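Local coordinates for protein cellobiose 2-epimerase (Caldibacillus thermoamylovorans, PDB 5ZHB) that catalyses the 2-epimerisation of cellobiose, interconverting the glucose and mannose forms of the sugar at its reducing end, at residues E7-L12 with E383-V388; A251-D256 with N377-L382. All coordinates share one frame; numbering follows the deposited sequence.

Contact 1: residues E7-L12 with E383-V388; sequences EFRNEL and EFIERV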
# COMPACT_ATOMS: atom_id res chain seq x y z
N GLU A 7 -11.25 -7.99 -18.11
CA GLU A 7 -10.54 -6.79 -18.51
C GLU A 7 -9.41 -6.46 -17.53
O GLU A 7 -8.35 -5.98 -17.96
CB GLU A 7 -11.48 -5.61 -18.67
CG GLU A 7 -12.30 -5.70 -19.95
CD GLU A 7 -13.01 -4.41 -20.30
OE1 GLU A 7 -12.80 -3.39 -19.62
OE2 GLU A 7 -13.77 -4.45 -21.29
N PHE A 8 -9.62 -6.74 -16.25
CA PHE A 8 -8.59 -6.45 -15.24
C PHE A 8 -7.43 -7.44 -15.36
O PHE A 8 -6.25 -7.08 -15.28
CB PHE A 8 -9.14 -6.55 -13.82
CG PHE A 8 -10.34 -5.68 -13.50
CD1 PHE A 8 -10.67 -4.57 -14.27
CD2 PHE A 8 -11.14 -5.98 -12.40
CE1 PHE A 8 -11.76 -3.79 -13.94
CE2 PHE A 8 -12.24 -5.19 -12.08
CZ PHE A 8 -12.54 -4.09 -12.84
N ARG A 9 -7.78 -8.72 -15.51
CA ARG A 9 -6.79 -9.76 -15.69
C ARG A 9 -5.96 -9.55 -16.96
O ARG A 9 -4.76 -9.78 -16.93
CB ARG A 9 -7.49 -11.12 -15.80
CG ARG A 9 -6.55 -12.30 -15.68
CD ARG A 9 -7.35 -13.58 -15.94
NE ARG A 9 -6.47 -14.75 -15.91
CZ ARG A 9 -6.68 -15.87 -15.23
NH1 ARG A 9 -7.76 -16.01 -14.47
NH2 ARG A 9 -5.81 -16.86 -15.31
N ASN A 10 -6.61 -9.17 -18.07
CA ASN A 10 -5.91 -8.82 -19.29
C ASN A 10 -4.93 -7.67 -19.03
O ASN A 10 -3.79 -7.72 -19.47
CB ASN A 10 -6.91 -8.51 -20.39
CG ASN A 10 -6.28 -7.98 -21.65
OD1 ASN A 10 -6.44 -6.80 -22.00
ND2 ASN A 10 -5.52 -8.82 -22.32
N GLU A 11 -5.39 -6.64 -18.32
CA GLU A 11 -4.56 -5.47 -18.02
C GLU A 11 -3.35 -5.93 -17.22
O GLU A 11 -2.21 -5.57 -17.55
CB GLU A 11 -5.35 -4.32 -17.38
CG GLU A 11 -4.50 -3.12 -16.95
CD GLU A 11 -3.69 -2.43 -18.05
OE1 GLU A 11 -4.05 -2.59 -19.24
OE2 GLU A 11 -2.68 -1.76 -17.73
N LEU A 12 -3.60 -6.80 -16.24
CA LEU A 12 -2.54 -7.26 -15.36
C LEU A 12 -1.49 -8.06 -16.14
O LEU A 12 -0.31 -7.76 -16.05
CB LEU A 12 -3.11 -8.10 -14.23
CG LEU A 12 -2.09 -8.74 -13.29
CD1 LEU A 12 -1.25 -7.66 -12.62
CD2 LEU A 12 -2.82 -9.58 -12.28
N GLU A 383 -7.31 -8.78 -6.50
CA GLU A 383 -8.41 -8.85 -5.56
C GLU A 383 -9.71 -9.22 -6.28
O GLU A 383 -10.48 -10.03 -5.77
CB GLU A 383 -8.52 -7.49 -4.87
CG GLU A 383 -7.62 -7.34 -3.64
CD GLU A 383 -8.05 -8.21 -2.48
OE1 GLU A 383 -9.26 -8.26 -2.18
OE2 GLU A 383 -7.16 -8.82 -1.86
N PHE A 384 -9.99 -8.56 -7.40
CA PHE A 384 -11.18 -8.87 -8.19
C PHE A 384 -11.12 -10.29 -8.75
O PHE A 384 -12.09 -11.03 -8.69
CB PHE A 384 -11.33 -7.90 -9.35
CG PHE A 384 -12.05 -6.64 -8.92
CD1 PHE A 384 -13.44 -6.56 -8.99
CD2 PHE A 384 -11.35 -5.54 -8.45
CE1 PHE A 384 -14.09 -5.37 -8.67
CE2 PHE A 384 -12.01 -4.38 -8.06
CZ PHE A 384 -13.37 -4.29 -8.18
N ILE A 385 -9.97 -10.69 -9.29
CA ILE A 385 -9.84 -12.06 -9.77
C ILE A 385 -10.24 -13.06 -8.68
O ILE A 385 -10.98 -14.02 -8.92
CB ILE A 385 -8.41 -12.29 -10.29
CG1 ILE A 385 -8.17 -11.52 -11.61
CG2 ILE A 385 -8.16 -13.79 -10.45
CD1 ILE A 385 -6.70 -11.32 -11.98
N GLU A 386 -9.73 -12.87 -7.46
CA GLU A 386 -9.91 -13.83 -6.38
C GLU A 386 -11.33 -13.72 -5.82
O GLU A 386 -11.93 -14.72 -5.44
CB GLU A 386 -8.84 -13.61 -5.30
CG GLU A 386 -8.34 -14.88 -4.62
CD GLU A 386 -7.48 -14.69 -3.37
OE1 GLU A 386 -7.02 -15.70 -2.80
OE2 GLU A 386 -7.27 -13.56 -2.91
N ARG A 387 -11.87 -12.50 -5.72
CA ARG A 387 -13.20 -12.34 -5.14
C ARG A 387 -14.28 -12.94 -6.05
O ARG A 387 -15.24 -13.52 -5.55
CB ARG A 387 -13.49 -10.86 -4.87
CG ARG A 387 -12.78 -10.31 -3.64
CD ARG A 387 -12.86 -8.80 -3.62
NE ARG A 387 -11.99 -8.24 -2.57
CZ ARG A 387 -12.45 -7.78 -1.40
NH1 ARG A 387 -13.73 -7.95 -1.09
NH2 ARG A 387 -11.64 -7.17 -0.56
N VAL A 388 -14.12 -12.74 -7.38
CA VAL A 388 -14.95 -13.35 -8.42
C VAL A 388 -14.23 -14.59 -8.99
O VAL A 388 -14.11 -15.61 -8.26
CB VAL A 388 -15.19 -12.32 -9.54
CG1 VAL A 388 -16.14 -12.83 -10.63
CG2 VAL A 388 -15.67 -10.97 -9.04
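Phe8 meets Phe384 in a T-shaped aromatic contact that joins helix 2-21, at the start of the chain, to helix 375-387, at its end. The Phe8 ring comes edge on, its CE2 corner lying 3.4 Å above the plane of the Phe384 ring and displaced toward the rim. CE2 of Phe8 is 3.5 Å from CG of Phe384. The ring centroids are 4.8 Å apart and the planes stand at 73°. Phe384 CB lies in the plane of the Phe8 ring, at the same edge. The axes of segments 7-12 and 383-387 run at 135° to one another and approach to 9.9 Å; all the contacts found between the two segments are between side chains. In the (α/α)6 barrel characteristic of this epimerase family, the contact here sets the first helix of the chain against its last. Next to Phe384 along the helix, Ile385 points toward helix 2-21: with CG1 anti to its carbonyl carbon (chi1 -70°) and CD1 extended beyond it, the CD1 methyl of Ile385 lies 3.8 Å from CG of Arg9, across the aliphatic stem. The charged end of Arg9 turns to Glu13 in a salt bridge. CD2 of Leu12 meets the same Ile385 CD1 more loosely, at 4.3 Å. Trp336 adds a further edge-to-face partner for Phe8, while Tyr317 of helix 306-323 meets the ring of Phe384.

Contact 2: residues A251-D256 with N377-L382; sequences ASWLID and NARFCL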
# COMPACT_ATOMS: atom_id res chain seq x y z
N ALA A 251 -8.45 1.79 3.50
CA ALA A 251 -8.59 1.34 4.87
C ALA A 251 -9.87 0.55 5.09
O ALA A 251 -9.86 -0.47 5.78
CB ALA A 251 -8.57 2.54 5.80
N SER A 252 -10.97 1.01 4.46
CA SER A 252 -12.24 0.30 4.56
C SER A 252 -12.03 -1.18 4.31
O SER A 252 -12.41 -2.00 5.13
CB SER A 252 -13.27 0.88 3.63
OG SER A 252 -14.45 0.10 3.63
N TRP A 253 -11.42 -1.56 3.18
CA TRP A 253 -11.37 -2.97 2.84
C TRP A 253 -10.19 -3.69 3.49
O TRP A 253 -10.30 -4.88 3.78
CB TRP A 253 -11.42 -3.19 1.33
CG TRP A 253 -10.15 -2.92 0.57
CD1 TRP A 253 -9.78 -1.76 -0.02
CD2 TRP A 253 -9.12 -3.88 0.26
NE1 TRP A 253 -8.56 -1.90 -0.62
CE2 TRP A 253 -8.14 -3.19 -0.48
CE3 TRP A 253 -8.93 -5.23 0.54
CZ2 TRP A 253 -7.00 -3.83 -0.96
CZ3 TRP A 253 -7.79 -5.86 0.08
CH2 TRP A 253 -6.86 -5.17 -0.70
N LEU A 254 -9.10 -2.96 3.76
CA LEU A 254 -8.00 -3.54 4.54
C LEU A 254 -8.42 -3.83 5.99
O LEU A 254 -8.11 -4.90 6.50
CB LEU A 254 -6.75 -2.66 4.51
CG LEU A 254 -6.05 -2.53 3.15
CD1 LEU A 254 -4.84 -1.64 3.29
CD2 LEU A 254 -5.64 -3.87 2.54
N ILE A 255 -9.11 -2.90 6.66
CA ILE A 255 -9.61 -3.21 8.00
C ILE A 255 -10.54 -4.42 7.91
O ILE A 255 -10.46 -5.37 8.73
CB ILE A 255 -10.28 -1.97 8.62
CG1 ILE A 255 -9.24 -0.89 8.94
CG2 ILE A 255 -11.10 -2.34 9.87
CD1 ILE A 255 -9.80 0.50 9.13
N ASP A 256 -11.39 -4.46 6.87
CA ASP A 256 -12.32 -5.58 6.74
C ASP A 256 -11.56 -6.90 6.61
O ASP A 256 -11.92 -7.91 7.23
CB ASP A 256 -13.25 -5.42 5.54
CG ASP A 256 -14.56 -6.17 5.67
OD1 ASP A 256 -14.92 -6.53 6.81
OD2 ASP A 256 -15.20 -6.42 4.64
N ASN A 377 -1.87 -1.31 -8.18
CA ASN A 377 -2.61 -1.69 -9.38
C ASN A 377 -2.65 -3.21 -9.59
O ASN A 377 -3.70 -3.73 -9.99
CB ASN A 377 -2.21 -0.84 -10.59
CG ASN A 377 -0.77 -0.96 -11.01
OD1 ASN A 377 0.06 -1.47 -10.25
ND2 ASN A 377 -0.46 -0.45 -12.20
N ALA A 378 -1.55 -3.93 -9.33
CA ALA A 378 -1.59 -5.38 -9.38
C ALA A 378 -2.56 -5.95 -8.36
O ALA A 378 -3.35 -6.84 -8.69
CB ALA A 378 -0.23 -6.00 -9.17
N ARG A 379 -2.44 -5.49 -7.11
CA ARG A 379 -3.31 -5.94 -6.04
C ARG A 379 -4.78 -5.74 -6.43
O ARG A 379 -5.60 -6.63 -6.19
CB ARG A 379 -2.94 -5.24 -4.73
CG ARG A 379 -3.79 -5.79 -3.59
CD ARG A 379 -3.44 -5.33 -2.20
NE ARG A 379 -3.65 -3.89 -2.04
CZ ARG A 379 -3.37 -3.22 -0.92
NH1 ARG A 379 -2.91 -3.85 0.13
NH2 ARG A 379 -3.57 -1.91 -0.88
N PHE A 380 -5.12 -4.58 -7.01
CA PHE A 380 -6.49 -4.35 -7.43
C PHE A 380 -6.96 -5.45 -8.39
O PHE A 380 -8.03 -6.02 -8.18
CB PHE A 380 -6.64 -2.92 -7.96
CG PHE A 380 -7.48 -2.79 -9.22
CD1 PHE A 380 -8.87 -2.93 -9.18
CD2 PHE A 380 -6.88 -2.52 -10.44
CE1 PHE A 380 -9.62 -2.77 -10.33
CE2 PHE A 380 -7.63 -2.36 -11.59
CZ PHE A 380 -9.00 -2.52 -11.54
N CYS A 381 -6.19 -5.71 -9.46
CA CYS A 381 -6.57 -6.73 -10.43
C CYS A 381 -6.73 -8.08 -9.72
O CYS A 381 -7.72 -8.76 -9.93
CB CYS A 381 -5.54 -6.83 -11.55
SG CYS A 381 -5.42 -5.35 -12.56
N LEU A 382 -5.78 -8.43 -8.86
CA LEU A 382 -5.78 -9.72 -8.16
C LEU A 382 -6.93 -9.88 -7.17
O LEU A 382 -7.49 -10.97 -7.02
CB LEU A 382 -4.43 -9.90 -7.47
CG LEU A 382 -3.24 -10.06 -8.42
CD1 LEU A 382 -1.96 -10.01 -7.63
CD2 LEU A 382 -3.32 -11.33 -9.23
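Trp253 and Leu254 of helix 245-262 meet the long side chain of Arg379 from helix 375-387, in a buried contact made wholly by side chains, the nearest CA atoms, those of Trp253 and Phe380, being 11.5 Å apart. The aromatic part is an indole edge against a guanidinium face. CZ2 of Trp253 lies 3.5 Å from NE of Arg379, above the guanidinium plane and offset to its rim; the two planes are 78° apart, so this is not a parallel cation-pi stack. CD of Arg379 comes in the plane of the indole, 3.7 Å from CH2 of Trp253. A bend at chi3 (65°) in the otherwise extended arginine chain turns the guanidinium across that edge. A methyl contact comes from Leu254, whose CD2 lies 3.6 Å from NH1 of Arg379, oblique to the guanidinium plane. The same CD2 sits over one face of the Trp253 ring. Both helices belong to the (α/α)6 barrel of the N-acylglucosamine 2-epimerase family. The polar part is supplied by neighbours: NH1 of Arg379 forms a salt bridge to Glu191 and a hydrogen bond with the Tyr119 hydroxyl, and NH2 a salt bridge to Glu311, whose other carboxylate oxygen accepts a hydrogen bond from NE1 of Trp253. A leucine in place of Arg379 would probably leave the carboxylates of Glu191 and Glu311 without their positive mate and the Trp253 edge without the flat group it abuts.

How the contacts relate
Contacts 1 and 2 share one helix, 375-387: residues 377-382 serve contact 2, and 383-387 with the residue after it serve contact 1. Their centres are about 12 Å apart; that of contact 2 lies about 9 Å from the centre of the chain and that of contact 1 about 18 Å. Segment 7-12 comes first along the chain, then 251-256, then 377-382 and 383-388, and the closure of contact 1 spans contact 2; helix 375-387 touches helix 2-21 and helix 245-262. The two sites also touch: CD2 of Leu12 packs 3.6 Å from CD2 of Leu382, and CD of Glu383 lies 3.5 Å from CZ3 of Trp253. The C-terminal helix thus ties the chain's beginning to the barrel interior.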